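Local coordinates for protein polyhedrin (Uranotaenia sapphirina cypovirus, PDB 4ZQX) that builds the crystalline protein lattice of cypovirus polyhedra, which encase and protect virus particles, and probably binds ATP, at the interface of chains A and B. Coordinates in Å, arbitrary orientation; residue numbers count along the deposited sequence, not the author numbering. Chains: chain A/B, Polyhedrin.

Contact 1: the interface of chains A and B. Residues chain A 24-26, 48; chain B 136-138.
Two loops of chain A, residues 24-26 just ahead of strand 27-34 and the turn at A:Pro48 between strands 40-47 and 50-55, meet the chain B loop 136-138 that follows 3-10 helix 133-135. In this cypovirus polyhedrin the loops pair as a short antiparallel beta bridge, A:Ala25 opposite B:Arg137. The backbone N of B:Ile138 gives a hydrogen bond to O of A:Asp24 (2.9 Å), and N of A:Asn26 gives another to O of B:Asp136 (2.9 Å). CA of A:Ala25 packs by CB of B:Arg137, and a short side chain probably suits this close backbone pairing.

Side chains extend the pairing. ND2 of A:Asn26 donates to the carboxylate OD2 of B:Asp136 (3.0 Å), which lies near the amide plane but is itself met from above its carboxylate plane; the two planes stand 58° apart. B:Asp136 reaches the amide with CG anti to its own N (chi1 -178°). Asparagine suits this place because its side-chain amide offers an N-H to the acceptor carboxylate.

B:Ile138 supplies the apolar branch. The B:Ile138 and A:Asp24 side chains cross at about a right angle, with CG1 of the isoleucine 3.6 Å from CG of the aspartate. CG1 also meets CG of the A:Pro48 ring (3.8 Å), while CG2 turns toward OD1 of A:Asn26. B:Arg137 folds back instead: bent at chi2 and chi3, it donates a hydrogen bond from NE to the backbone O of B:Ile138 (2.8 Å), from above that carbonyl plane, which should stiffen the loop.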
# COMPACT_ATOMS: atom_id res chain seq x y z
N ASP A 24 -13.16 5.36 -16.44
CA ASP A 24 -12.44 4.15 -16.03
C ASP A 24 -11.18 3.84 -16.87
O ASP A 24 -10.55 2.80 -16.68
CB ASP A 24 -13.36 2.91 -15.96
CG ASP A 24 -13.88 2.63 -14.55
OD1 ASP A 24 -13.55 3.36 -13.57
OD2 ASP A 24 -14.64 1.64 -14.43
N ALA A 25 -10.79 4.76 -17.76
CA ALA A 25 -9.52 4.62 -18.48
C ALA A 25 -8.42 5.20 -17.62
O ALA A 25 -8.58 6.27 -17.02
CB ALA A 25 -9.58 5.32 -19.81
N ASN A 26 -7.29 4.50 -17.53
CA ASN A 26 -6.22 4.96 -16.67
C ASN A 26 -5.43 6.15 -17.20
O ASN A 26 -5.11 6.23 -18.38
CB ASN A 26 -5.23 3.82 -16.43
CG ASN A 26 -5.72 2.82 -15.42
OD1 ASN A 26 -6.41 3.17 -14.47
ND2 ASN A 26 -5.35 1.57 -15.62
N PRO A 48 -7.64 5.70 -12.91
CA PRO A 48 -8.44 6.61 -13.74
C PRO A 48 -8.76 7.93 -13.05
O PRO A 48 -9.11 8.87 -13.76
CB PRO A 48 -9.75 5.82 -13.96
CG PRO A 48 -9.40 4.39 -13.67
CD PRO A 48 -8.41 4.50 -12.54
N ASP B 136 -5.49 1.05 -21.63
CA ASP B 136 -5.33 0.53 -20.29
C ASP B 136 -6.46 1.13 -19.44
O ASP B 136 -6.62 2.35 -19.38
CB ASP B 136 -3.94 0.91 -19.76
CG ASP B 136 -3.66 0.36 -18.37
OD1 ASP B 136 -3.96 -0.82 -18.10
OD2 ASP B 136 -3.12 1.13 -17.54
N ARG B 137 -7.24 0.26 -18.80
CA ARG B 137 -8.45 0.69 -18.09
C ARG B 137 -8.72 -0.27 -16.95
O ARG B 137 -8.02 -1.28 -16.82
CB ARG B 137 -9.65 0.78 -19.05
CG ARG B 137 -9.88 -0.44 -19.94
CD ARG B 137 -10.73 -1.52 -19.27
NE ARG B 137 -12.02 -1.01 -18.81
CZ ARG B 137 -13.09 -0.81 -19.58
NH1 ARG B 137 -13.06 -1.10 -20.88
NH2 ARG B 137 -14.19 -0.31 -19.04
N ILE B 138 -9.70 0.03 -16.11
CA ILE B 138 -10.07 -0.86 -15.02
C ILE B 138 -11.52 -1.31 -15.24
O ILE B 138 -12.26 -0.74 -16.06
CB ILE B 138 -9.90 -0.22 -13.62
CG1 ILE B 138 -10.92 0.90 -13.39
CG2 ILE B 138 -8.48 0.30 -13.45
CD1 ILE B 138 -10.97 1.38 -11.93

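Contact 2: the interface of chains A and B. Residues chain A 199-200, 203; chain B 52, 138-139, 175, 177.
The guanidinium group of B:Arg139 carries CA of A:Gly200 over one face, 3.8 Å above its plane and displaced toward the rim. With no side chain on A:Gly200, the flat group can lie close over the backbone at the end of helix 194-200. NH1 extends toward A:Glu199, where it lies 3.7 Å from CB. The carboxylate of A:Glu199 is turned 78° from the guanidinium plane, and the opposite charges meet through water rather than directly: water 1 is 2.8 Å from OE1 of A:Glu199 and 2.9 Å from NH1 of B:Arg139. This indirect pairing would still favour the contact electrostatically. A bend at chi3 (-67°) directs the arginine head toward the helix end, while the extended glutamate chain carries its carboxylate out to the water.

Beyond the helix, A:Thr203 offers a different surface. Its OG1 donates to O of A:Gly200 (2.9 Å), coming from above that carbonyl plane, so the hydroxyl serves its own chain and fixes the side-chain rotation at chi1 57°. The methyl CG2 is thereby presented to chain B, where it meets CD1 of B:Ile177 (3.7 Å), the two side chains crossing at about a right angle. Threonine suits the place by joining a polar and an apolar branch on one carbon. B:Ile177 and B:Ala175 belong to strand 173-179; the methyl of B:Ala175 packs against the backbone O of A:Thr203.

From strand 50-55, B:Lys52 stretches out, its CD beside the threonine methyl (4.0 Å) and its CE 3.6 Å from O of A:Glu199. Its ammonium nitrogen may be favoured by the partly negative C-terminal end of the helix. CD1 of B:Ile138 reaches CA of A:Gly200. Together these groups seat the helix end of one subunit against the sheet of the next, probably helping to hold the polyhedrin trimer together.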
# COMPACT_ATOMS: atom_id res chain seq x y z
N GLU A 199 -14.48 3.15 -5.18
CA GLU A 199 -14.16 1.74 -5.39
C GLU A 199 -12.99 1.56 -6.35
O GLU A 199 -12.29 0.55 -6.29
CB GLU A 199 -15.39 1.00 -5.91
CG GLU A 199 -16.39 0.71 -4.81
CD GLU A 199 -17.79 0.42 -5.30
OE1 GLU A 199 -18.02 0.31 -6.51
OE2 GLU A 199 -18.69 0.32 -4.44
N GLY A 200 -12.79 2.53 -7.24
CA GLY A 200 -11.75 2.41 -8.26
C GLY A 200 -10.38 2.95 -7.88
O GLY A 200 -9.39 2.69 -8.56
N THR A 203 -6.46 0.57 -7.27
CA THR A 203 -6.79 -0.80 -7.65
C THR A 203 -5.89 -1.39 -8.74
O THR A 203 -6.12 -2.52 -9.19
CB THR A 203 -8.26 -0.90 -8.10
OG1 THR A 203 -8.48 0.00 -9.19
CG2 THR A 203 -9.21 -0.51 -6.98
N LYS B 52 -9.89 -4.33 -1.71
CA LYS B 52 -9.05 -4.09 -2.87
C LYS B 52 -7.88 -5.07 -2.83
O LYS B 52 -6.91 -4.86 -2.11
CB LYS B 52 -8.57 -2.64 -2.87
CG LYS B 52 -9.73 -1.68 -3.03
CD LYS B 52 -9.34 -0.24 -2.96
CE LYS B 52 -10.59 0.63 -3.08
NZ LYS B 52 -10.35 2.08 -3.20
N ILE B 138 -9.70 0.03 -16.11
CA ILE B 138 -10.07 -0.86 -15.02
C ILE B 138 -11.52 -1.31 -15.24
O ILE B 138 -12.26 -0.74 -16.06
CB ILE B 138 -9.90 -0.22 -13.62
CG1 ILE B 138 -10.92 0.90 -13.39
CG2 ILE B 138 -8.48 0.30 -13.45
CD1 ILE B 138 -10.97 1.38 -11.93
N ARG B 139 -11.90 -2.35 -14.51
CA ARG B 139 -13.27 -2.85 -14.49
C ARG B 139 -13.85 -3.12 -15.87
O ARG B 139 -14.90 -2.60 -16.22
CB ARG B 139 -14.17 -1.88 -13.70
CG ARG B 139 -13.79 -1.86 -12.24
CD ARG B 139 -14.65 -0.96 -11.38
NE ARG B 139 -14.51 0.46 -11.67
CZ ARG B 139 -14.83 1.43 -10.80
NH1 ARG B 139 -15.32 1.11 -9.61
NH2 ARG B 139 -14.67 2.71 -11.14
N ALA B 175 -6.23 -7.70 -10.02
CA ALA B 175 -6.98 -6.64 -9.34
C ALA B 175 -8.40 -7.13 -9.05
O ALA B 175 -9.17 -7.40 -9.97
CB ALA B 175 -7.03 -5.39 -10.18
N ILE B 177 -11.84 -6.16 -6.90
CA ILE B 177 -12.59 -5.12 -6.21
C ILE B 177 -13.88 -5.73 -5.70
O ILE B 177 -14.66 -6.23 -6.51
CB ILE B 177 -12.92 -3.96 -7.16
CG1 ILE B 177 -11.62 -3.36 -7.72
CG2 ILE B 177 -13.69 -2.85 -6.42
CD1 ILE B 177 -11.82 -2.37 -8.85
O HOH W 1 -16.88 -1.14 -8.66

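Contact 1 and contact 2 are neighbouring patches of the same subunit interface, their C-alpha centres about 10 Å apart. B:Ile138 belongs to both, and B:Arg139 carries the same chain B segment onward from the bridged loop of contact 1 to the helix end of contact 2. One stretch of chain B is therefore held by several separate stretches of chain A, which should limit rotation of the subunits about either patch alone. The interface is not an exact two-fold, and the deposited assembly holds three copies, which fits a ring-like trimer whose subunits use different surfaces toward their neighbours.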